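Local coordinates for protein NUDIX hydrolase (Alicyclobacillus acidocaldarius subsp. acidocaldarius, PDB 3QSJ) that probably hydrolyses phosphorus-containing anhydride bonds, as Nudix enzymes do, with the help of bound divalent metal ions, at residues D23-V28 against W179-D184; V29-T34 against A172-A177; A67-D72 against D153-L158. All coordinates share one frame; numbering follows the deposited sequence. Where two conformers were deposited one is given.

Strand 24-31 and its flanking residues, near the N terminus, supply the first half of contact 1 (residues 23-28) and, directly after it, that of contact 2 (29-34). The chain then passes through strand 42-48 and helix 51-58 to the loop 67-72, which contact 3 joins to strand 151-160. Soon afterwards 172-177 completes contact 2 and 179-184 completes contact 1. The three closures therefore sit one within another, contact 3 innermost and contact 1 outermost, and none cross. Contacts 1 and 2 adjoin along the pairing of strands 24-31 and 174-181. Contact 3 lies elsewhere on the same mixed sheet, tying the entrance of helix 72-87 to it.

Contact 1. Residues D23-V28 against W179-D184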
loop_
_atom_site.group_PDB
_atom_site.type_symbol
_atom_site.label_atom_id
_atom_site.label_comp_id
_atom_site.label_asym_id
_atom_site.label_seq_id
_atom_site.Cartn_x
_atom_site.Cartn_y
_atom_site.Cartn_z
ATOM N N ASP A 23 -20.450 0.015 3.556
ATOM C CA ASP A 23 -19.341 -0.897 3.776
ATOM C C ASP A 23 -18.052 -0.227 3.293
ATOM O O ASP A 23 -18.076 0.441 2.277
ATOM C CB ASP A 23 -19.520 -2.219 3.007
ATOM C CG ASP A 23 -20.671 -3.097 3.488
ATOM O OD1 ASP A 23 -20.982 -3.057 4.690
ATOM O OD2 ASP A 23 -21.259 -3.811 2.654
ATOM N N ILE A 24 -16.920 -0.507 3.966
ATOM C CA ILE A 24 -15.640 0.013 3.486
ATOM C C ILE A 24 -15.236 -0.762 2.232
ATOM O O ILE A 24 -15.329 -1.996 2.200
ATOM C CB ILE A 24 -14.578 -0.124 4.592
ATOM C CG1 ILE A 24 -14.951 0.784 5.780
ATOM C CG2 ILE A 24 -13.186 0.216 4.021
ATOM C CD1 ILE A 24 -14.105 0.661 7.080
ATOM N N GLU A 25 -14.688 -0.045 1.248
ATOM C CA GLU A 25 -14.119 -0.627 0.040
ATOM C C GLU A 25 -12.635 -0.383 0.095
ATOM O O GLU A 25 -12.210 0.588 0.705
ATOM C CB GLU A 25 -14.712 0.030 -1.214
ATOM C CG GLU A 25 -16.166 -0.363 -1.307
ATOM C CD GLU A 25 -17.002 0.331 -2.346
ATOM O OE1 GLU A 25 -16.456 1.190 -3.086
ATOM O OE2 GLU A 25 -18.209 -0.017 -2.435
ATOM N N VAL A 26 -11.848 -1.216 -0.605
ATOM C CA VAL A 26 -10.372 -1.179 -0.509
ATOM C C VAL A 26 -9.773 -1.505 -1.870
ATOM O O VAL A 26 -10.405 -2.253 -2.624
ATOM C CB VAL A 26 -9.919 -2.179 0.605
ATOM C CG1 VAL A 26 -10.367 -3.640 0.321
ATOM C CG2 VAL A 26 -8.415 -2.082 0.873
ATOM N N LEU A 27 -8.558 -0.995 -2.178
ATOM C CA LEU A 27 -7.912 -1.283 -3.436
ATOM C C LEU A 27 -7.122 -2.574 -3.267
ATOM O O LEU A 27 -6.243 -2.702 -2.377
ATOM C CB LEU A 27 -6.942 -0.154 -3.831
ATOM C CG LEU A 27 -7.557 1.075 -4.467
ATOM C CD1 LEU A 27 -6.477 2.121 -4.691
ATOM C CD2 LEU A 27 -8.191 0.712 -5.849
ATOM N N VAL A 28 -7.404 -3.515 -4.118
ATOM C CA VAL A 28 -6.632 -4.749 -4.077
ATOM C C VAL A 28 -6.098 -4.983 -5.449
ATOM O O VAL A 28 -6.626 -4.440 -6.434
ATOM C CB VAL A 28 -7.436 -5.970 -3.552
ATOM C CG1 VAL A 28 -7.753 -5.828 -2.060
ATOM C CG2 VAL A 28 -8.711 -6.203 -4.370
ATOM N N TRP A 179 -11.410 -1.589 -6.881
ATOM C CA TRP A 179 -11.979 -1.191 -5.597
ATOM C C TRP A 179 -12.996 -2.279 -5.232
ATOM O O TRP A 179 -14.034 -2.453 -5.917
ATOM C CB TRP A 179 -12.722 0.147 -5.734
ATOM C CG TRP A 179 -11.815 1.329 -5.705
ATOM C CD1 TRP A 179 -11.443 2.129 -6.755
ATOM C CD2 TRP A 179 -11.260 1.919 -4.531
ATOM N NE1 TRP A 179 -10.751 3.233 -6.288
ATOM C CE2 TRP A 179 -10.615 3.119 -4.924
ATOM C CE3 TRP A 179 -11.281 1.567 -3.164
ATOM C CZ2 TRP A 179 -9.975 3.957 -4.001
ATOM C CZ3 TRP A 179 -10.662 2.418 -2.260
ATOM C CH2 TRP A 179 -9.943 3.544 -2.701
ATOM N N THR A 180 -12.754 -2.972 -4.130
ATOM C CA THR A 180 -13.710 -4.005 -3.756
ATOM C C THR A 180 -14.246 -3.825 -2.345
ATOM O O THR A 180 -13.482 -3.439 -1.458
ATOM C CB THR A 180 -13.064 -5.430 -3.892
ATOM O OG1 THR A 180 -14.050 -6.420 -3.588
ATOM C CG2 THR A 180 -11.863 -5.618 -2.971
ATOM N N PRO A 181 -15.528 -4.109 -2.072
ATOM C CA PRO A 181 -15.963 -4.116 -0.665
ATOM C C PRO A 181 -15.083 -5.168 0.052
ATOM O O PRO A 181 -14.795 -6.225 -0.532
ATOM C CB PRO A 181 -17.409 -4.601 -0.748
ATOM C CG PRO A 181 -17.822 -4.387 -2.113
ATOM C CD PRO A 181 -16.627 -4.515 -2.980
ATOM N N ALA A 182 -14.587 -4.858 1.254
ATOM C CA ALA A 182 -13.696 -5.780 2.017
ATOM C C ALA A 182 -14.404 -7.112 2.352
ATOM O O ALA A 182 -13.777 -8.169 2.291
ATOM C CB ALA A 182 -13.196 -5.087 3.286
ATOM N N ARG A 183 -15.730 -7.068 2.632
ATOM C CA ARG A 183 -16.559 -8.272 2.905
ATOM C C ARG A 183 -16.548 -9.277 1.723
ATOM O O ARG A 183 -16.389 -10.499 1.942
ATOM C CB ARG A 183 -17.995 -7.822 3.228
ATOM C CG ARG A 183 -18.818 -8.837 4.010
ATOM C CD ARG A 183 -20.200 -8.280 4.333
ATOM N NE ARG A 183 -20.142 -7.070 5.162
ATOM C CZ ARG A 183 -20.226 -7.063 6.490
ATOM N NH1 ARG A 183 -20.165 -5.918 7.158
ATOM N NH2 ARG A 183 -20.368 -8.204 7.162
ATOM N N ASP A 184 -16.759 -8.762 0.485
ATOM C CA ASP A 184 -16.786 -9.517 -0.785
ATOM C C ASP A 184 -15.487 -10.306 -0.932
ATOM O O ASP A 184 -15.505 -11.518 -1.126
ATOM C CB ASP A 184 -16.881 -8.552 -2.004
ATOM C CG ASP A 184 -18.254 -8.155 -2.535
ATOM O OD1 ASP A 184 -19.229 -8.198 -1.755
ATOM O OD2 ASP A 184 -18.330 -7.711 -3.722
HETATM O O HOH W 1 -18.158 -4.298 5.887
HETATM O O HOH W 2 -16.540 -4.111 3.653
#
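V26 and T180 are bonded to each other twice, as an antiparallel hydrogen-bonded pair. T180 N reaches V26 O at 2.9 Å on an almost straight path (173°), and V26 N donates back to T180 O, also at 2.9 Å, along a more bent one. P181 comes next at the N-cap of helix 182-190; a proline has no N-H to offer, so it suits this non-hydrogen-bonded position. Just past the strand pairing, A182 N donates to I24 O at 3.1 Å, in the carbonyl plane. The same I24 O accepts from a water at 2.8 Å, and that water takes the N-H of R183. In the first helical turn, A182 N is thus satisfied by the strand and R183 N by the water held on it.

T180 sets OG1 anti to its backbone N (chi1 -177°), where it donates to P181 O at 3.2 Å. D23 OD1 and R183 NH1 form a long salt bridge of 3.9 Å, with a water weakly bonded to both. L27 CD2 stands 3.4 Å from the centroid of the five-membered ring of W179, only 4° off its normal, a CH-pi contact; leucine's terminal methyl can lie over the ring face. The polar ends of neighbouring side chains look elsewhere: W179 NE1 donates to G165 O, and the extended E25 gives OE1 to R17 and OE2 to A20 N.

Around the pair, V26 packs on V14 of strand 7-18, F44 of strand 42-48 and L204 and L207 of helix 198-209, while L27 and W179 rest on P167.

Contact 2. Residues V29-T34 against A172-A177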
loop_
_atom_site.group_PDB
_atom_site.type_symbol
_atom_site.label_atom_id
_atom_site.label_comp_id
_atom_site.label_asym_id
_atom_site.label_seq_id
_atom_site.Cartn_x
_atom_site.Cartn_y
_atom_site.Cartn_z
ATOM N N VAL A 29 -5.070 -5.823 -5.529
ATOM C CA VAL A 29 -4.479 -6.221 -6.814
ATOM C C VAL A 29 -4.318 -7.741 -6.853
ATOM O O VAL A 29 -4.285 -8.380 -5.801
ATOM C CB VAL A 29 -3.130 -5.522 -7.052
ATOM C CG1 VAL A 29 -3.324 -3.975 -7.065
ATOM C CG2 VAL A 29 -2.085 -5.947 -6.005
ATOM N N ARG A 30 -4.216 -8.331 -8.057
ATOM C CA ARG A 30 -3.933 -9.766 -8.113
ATOM C C ARG A 30 -2.684 -9.997 -8.947
ATOM O O ARG A 30 -2.587 -9.483 -10.050
ATOM C CB ARG A 30 -5.122 -10.544 -8.710
ATOM C CG ARG A 30 -4.762 -12.048 -8.822
ATOM C CD ARG A 30 -5.937 -12.887 -9.262
ATOM N NE ARG A 30 -6.426 -12.510 -10.588
ATOM C CZ ARG A 30 -7.505 -13.060 -11.121
ATOM N NH1 ARG A 30 -8.142 -14.033 -10.484
ATOM N NH2 ARG A 30 -7.952 -12.650 -12.298
ATOM N N ARG A 31 -1.735 -10.752 -8.410
ATOM C CA ARG A 31 -0.504 -11.164 -9.134
ATOM C C ARG A 31 -0.848 -12.051 -10.308
ATOM O O ARG A 31 -1.643 -12.983 -10.179
ATOM C CB ARG A 31 0.455 -11.904 -8.190
ATOM C CG ARG A 31 0.907 -11.007 -7.068
ATOM C CD ARG A 31 1.630 -11.786 -5.997
ATOM N NE ARG A 31 2.954 -12.159 -6.465
ATOM C CZ ARG A 31 4.019 -11.367 -6.400
ATOM N NH1 ARG A 31 3.910 -10.135 -5.919
ATOM N NH2 ARG A 31 5.190 -11.788 -6.844
ATOM N N ALA A 32 -0.284 -11.750 -11.479
ATOM C CA ALA A 32 -0.532 -12.544 -12.691
ATOM C C ALA A 32 -0.083 -14.026 -12.499
ATOM O O ALA A 32 0.858 -14.304 -11.752
ATOM C CB ALA A 32 0.230 -11.938 -13.863
ATOM N N LYS A 33 -0.731 -14.951 -13.233
ATOM C CA LYS A 33 -0.441 -16.384 -13.197
ATOM C C LYS A 33 0.988 -16.624 -13.730
ATOM O O LYS A 33 1.586 -17.648 -13.436
ATOM C CB LYS A 33 -1.476 -17.141 -14.046
ATOM C CG LYS A 33 -2.887 -17.163 -13.461
ATOM C CD LYS A 33 -3.793 -18.082 -14.281
ATOM C CE LYS A 33 -4.779 -17.380 -15.184
ATOM N NZ LYS A 33 -4.125 -16.518 -16.212
ATOM N N THR A 34 1.534 -15.639 -14.470
ATOM C CA THR A 34 2.880 -15.671 -15.044
ATOM C C THR A 34 4.007 -15.310 -14.084
ATOM O O THR A 34 5.169 -15.533 -14.427
ATOM C CB THR A 34 2.966 -14.857 -16.332
ATOM O OG1 THR A 34 2.611 -13.515 -15.995
ATOM C CG2 THR A 34 2.087 -15.433 -17.453
ATOM N N ALA A 172 2.935 -6.286 -16.855
ATOM C CA ALA A 172 2.317 -7.616 -16.734
ATOM C C ALA A 172 2.337 -8.277 -15.358
ATOM O O ALA A 172 1.728 -9.334 -15.211
ATOM C CB ALA A 172 2.936 -8.554 -17.778
ATOM N N GLU A 173 2.969 -7.655 -14.343
ATOM C CA GLU A 173 3.061 -8.263 -13.019
ATOM C C GLU A 173 1.744 -8.529 -12.335
ATOM O O GLU A 173 1.591 -9.588 -11.711
ATOM C CB GLU A 173 4.000 -7.460 -12.131
ATOM C CG GLU A 173 5.414 -7.966 -12.396
ATOM C CD GLU A 173 6.574 -7.008 -12.266
ATOM O OE1 GLU A 173 7.427 -7.003 -13.182
ATOM O OE2 GLU A 173 6.674 -6.323 -11.223
ATOM N N LEU A 174 0.774 -7.590 -12.501
ATOM C CA LEU A 174 -0.560 -7.740 -11.897
ATOM C C LEU A 174 -1.553 -7.969 -13.025
ATOM O O LEU A 174 -1.400 -7.358 -14.066
ATOM C CB LEU A 174 -0.934 -6.434 -11.119
ATOM C CG LEU A 174 0.024 -6.067 -10.003
ATOM C CD1 LEU A 174 -0.333 -4.741 -9.370
ATOM C CD2 LEU A 174 0.115 -7.215 -8.967
ATOM N N ASP A 175 -2.534 -8.828 -12.851
ATOM C CA ASP A 175 -3.493 -8.956 -13.943
ATOM C C ASP A 175 -4.816 -8.276 -13.635
ATOM O O ASP A 175 -5.743 -8.346 -14.440
ATOM C CB ASP A 175 -3.654 -10.395 -14.376
ATOM C CG ASP A 175 -4.222 -11.325 -13.313
ATOM O OD1 ASP A 175 -4.658 -10.818 -12.238
ATOM O OD2 ASP A 175 -4.303 -12.545 -13.581
ATOM N N ALA A 176 -4.945 -7.748 -12.418
ATOM C CA ALA A 176 -6.193 -7.079 -12.046
ATOM C C ALA A 176 -5.943 -6.129 -10.899
ATOM O O ALA A 176 -4.974 -6.286 -10.163
ATOM C CB ALA A 176 -7.222 -8.115 -11.636
ATOM N N ALA A 177 -6.792 -5.109 -10.807
ATOM C CA ALA A 177 -6.728 -4.123 -9.724
ATOM C C ALA A 177 -8.075 -3.483 -9.681
ATOM O O ALA A 177 -8.616 -3.109 -10.735
ATOM C CB ALA A 177 -5.675 -3.080 -10.012
HETATM O O HOH W 3 -7.633 -10.786 -13.913
HETATM O O HOH W 4 -3.877 -14.150 -11.556
HETATM O O HOH W 5 -2.677 -13.827 -15.076
#
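R30 and D175 meet by both backbone and side chain. Backbone bonds run from R30 N to A176 O (3.0 Å), from D175 N to R30 O (2.9 Å) and, farther on, from A32 N to E173 O (2.9 Å).

The charged contact is a salt bridge: R30 NE lies 3.0 Å from D175 OD1, which sits at the guanidinium edge and uses its syn lone pair, although the two planes are 65° apart. D175 CG lies between its backbone N and carbonyl carbon (chi1 63°), from where the carboxylate reaches R30. One water joins R30 NH2 to D175 O; two donate to D175 OD2, linking it to R31 O and K33. An alanine at R30 would probably leave the D175 carboxylate without its charged mate and freer to turn.

V29 makes the apolar contacts, CB at 3.7 Å from L174 CD1 and CG1 at 3.9 Å from A177 CB; on this sheet face a small alanine lies beside the branched valine.

V29 and L174 also touch E86, a calcium ligand on helix 72-87. That helix carries the Nudix box sequence R-E-x-x-E-E, so this pairing, in which chain 172-177 turns a corner at D175, borders a metal site typical of the Nudix fold.

Contact 3. Residues A67-D72 against D153-L158; sequences AEDDDD and DTRFFL
A salt-bridge network gathers D69, D71 and D72, in the loop leading into helix 72-87, round the guanidinium of R155 on strand 151-160. R155 grips D71 end-on with two nitrogens: NH1 donates to D71 OD1 at 2.9 Å (164°), and NH2 to D71 OD2, likewise at 2.9 Å. With D71 CG between its backbone N and carbonyl carbon (chi1 61°), both oxygens come close to the arginine. The fit is not flat, for the two planes stand 60° apart and NH1 meets OD1 from above the carboxylate plane. NH1 is shared, since it also donates to D72 OD1 at 2.8 Å. D69 adds charge alone: its OD2 is 4.0 Å from R155 NH1 and well out of the guanidinium plane, and its stronger partner is R138. An arginine suits the place because it presents several N-H groups to a cluster of acids. These carboxylates are likely to offset the positive charges of both R155 and nearby R138.

In the Nudix fold the helix entered here, 72-87, bears the metal ligands E82 and E86, and strand 151-160 runs in the mixed sheet between strands 7-18 and 137-143. A type I turn from D69 to D72, closed by D72 N to D69 O at 3.0 Å, shapes the loop.

D72 serves both the strand and its own loop. While OD1 faces R155, OD2 accepts from E68 N at 2.8 Å and D69 N at 2.9 Å, and also pairs with R138; an aspartate is short enough to fold back onto these amides. F157 brings its ring tip to the helix start, CZ lying 3.6 Å from D72 O, and packs its flat apolar ring on L75, A76 and P64.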
loop_
_atom_site.group_PDB
_atom_site.type_symbol
_atom_site.label_atom_id
_atom_site.label_comp_id
_atom_site.label_asym_id
_atom_site.label_seq_id
_atom_site.Cartn_x
_atom_site.Cartn_y
_atom_site.Cartn_z
ATOM N N ALA A 67 2.884 5.762 14.412
ATOM C CA ALA A 67 4.296 5.416 14.200
ATOM C C ALA A 67 4.856 5.057 15.573
ATOM O O ALA A 67 4.502 5.708 16.546
ATOM C CB ALA A 67 5.069 6.596 13.626
ATOM N N GLU A 68 5.677 3.995 15.661
ATOM C CA GLU A 68 6.272 3.567 16.935
ATOM C C GLU A 68 7.782 3.391 16.713
ATOM O O GLU A 68 8.502 3.296 17.685
ATOM C CB GLU A 68 5.783 2.162 17.331
ATOM C CG GLU A 68 4.291 1.923 17.476
ATOM C CD GLU A 68 3.979 0.470 17.803
ATOM O OE1 GLU A 68 4.877 -0.252 18.296
ATOM O OE2 GLU A 68 2.810 0.066 17.621
ATOM N N ASP A 69 8.255 3.283 15.468
ATOM C CA ASP A 69 9.675 3.012 15.250
ATOM C C ASP A 69 10.340 4.002 14.306
ATOM O O ASP A 69 9.666 4.636 13.487
ATOM C CB ASP A 69 9.789 1.572 14.700
ATOM C CG ASP A 69 9.348 0.484 15.651
ATOM O OD1 ASP A 69 9.925 0.382 16.742
ATOM O OD2 ASP A 69 8.477 -0.299 15.286
ATOM N N ASP A 70 11.685 4.138 14.414
ATOM C CA ASP A 70 12.377 5.134 13.595
ATOM C C ASP A 70 12.291 4.906 12.125
ATOM O O ASP A 70 12.419 5.869 11.347
ATOM C CB ASP A 70 13.824 5.335 14.044
ATOM C CG ASP A 70 13.935 5.955 15.449
ATOM O OD1 ASP A 70 13.023 6.741 15.837
ATOM O OD2 ASP A 70 14.926 5.673 16.138
ATOM N N ASP A 71 12.035 3.634 11.721
ATOM C CA ASP A 71 11.900 3.314 10.299
ATOM C C ASP A 71 10.459 3.427 9.745
ATOM O O ASP A 71 10.259 3.253 8.558
ATOM C CB ASP A 71 12.512 1.933 10.024
ATOM C CG ASP A 71 11.853 0.785 10.770
ATOM O OD1 ASP A 71 11.083 1.057 11.735
ATOM O OD2 ASP A 71 12.048 -0.386 10.349
ATOM N N ASP A 72 9.478 3.798 10.576
ATOM C CA ASP A 72 8.089 3.949 10.099
ATOM C C ASP A 72 7.960 4.993 8.998
ATOM O O ASP A 72 7.305 4.716 7.996
ATOM C CB ASP A 72 7.114 4.210 11.265
ATOM C CG ASP A 72 6.687 2.912 11.917
ATOM O OD1 ASP A 72 6.540 1.871 11.173
ATOM O OD2 ASP A 72 6.490 2.909 13.163
ATOM N N ASP A 153 9.510 -8.770 6.342
ATOM C CA ASP A 153 9.112 -8.143 7.609
ATOM C C ASP A 153 8.364 -6.938 7.108
ATOM O O ASP A 153 8.986 -5.970 6.635
ATOM C CB ASP A 153 10.367 -7.753 8.372
ATOM C CG ASP A 153 10.123 -7.068 9.691
ATOM O OD1 ASP A 153 9.004 -6.596 9.917
ATOM O OD2 ASP A 153 11.057 -7.012 10.495
ATOM N N THR A 154 7.025 -7.035 7.080
ATOM C CA THR A 154 6.202 -6.060 6.353
ATOM C C THR A 154 5.446 -5.110 7.251
ATOM O O THR A 154 4.771 -5.562 8.188
ATOM C CB THR A 154 5.208 -6.829 5.486
ATOM O OG1 THR A 154 5.941 -7.739 4.630
ATOM C CG2 THR A 154 4.328 -5.845 4.606
ATOM N N ARG A 155 5.561 -3.810 6.965
ATOM C CA ARG A 155 4.905 -2.744 7.720
ATOM C C ARG A 155 3.637 -2.397 6.961
ATOM O O ARG A 155 3.711 -2.108 5.782
ATOM C CB ARG A 155 5.812 -1.513 7.825
ATOM C CG ARG A 155 5.596 -0.682 9.119
ATOM C CD ARG A 155 6.022 -1.393 10.434
ATOM N NE ARG A 155 7.362 -1.958 10.354
ATOM C CZ ARG A 155 8.491 -1.360 10.780
ATOM N NH1 ARG A 155 8.449 -0.136 11.314
ATOM N NH2 ARG A 155 9.658 -1.957 10.632
ATOM N N PHE A 156 2.483 -2.394 7.623
ATOM C CA PHE A 156 1.207 -2.101 6.966
ATOM C C PHE A 156 0.730 -0.662 7.386
ATOM O O PHE A 156 0.693 -0.309 8.559
ATOM C CB PHE A 156 0.117 -3.109 7.466
ATOM C CG PHE A 156 0.261 -4.457 6.796
ATOM C CD1 PHE A 156 -0.570 -4.811 5.748
ATOM C CD2 PHE A 156 1.319 -5.303 7.123
ATOM C CE1 PHE A 156 -0.394 -6.042 5.053
ATOM C CE2 PHE A 156 1.501 -6.536 6.421
ATOM C CZ PHE A 156 0.655 -6.872 5.393
ATOM N N PHE A 157 0.305 0.106 6.402
ATOM C CA PHE A 157 -0.203 1.449 6.585
ATOM C C PHE A 157 -1.575 1.512 5.968
ATOM O O PHE A 157 -1.862 0.860 4.922
ATOM C CB PHE A 157 0.732 2.496 5.906
ATOM C CG PHE A 157 2.047 2.560 6.628
ATOM C CD1 PHE A 157 2.194 3.352 7.770
ATOM C CD2 PHE A 157 3.138 1.838 6.168
ATOM C CE1 PHE A 157 3.430 3.418 8.431
ATOM C CE2 PHE A 157 4.363 1.883 6.849
ATOM C CZ PHE A 157 4.456 2.580 8.044
ATOM N N LEU A 158 -2.383 2.371 6.554
ATOM C CA LEU A 158 -3.737 2.624 6.057
ATOM C C LEU A 158 -3.853 4.109 5.629
ATOM O O LEU A 158 -3.308 4.975 6.315
ATOM C CB LEU A 158 -4.712 2.371 7.243
ATOM C CG LEU A 158 -6.191 2.567 6.938
ATOM C CD1 LEU A 158 -6.722 1.323 6.148
ATOM C CD2 LEU A 158 -7.011 2.625 8.259
#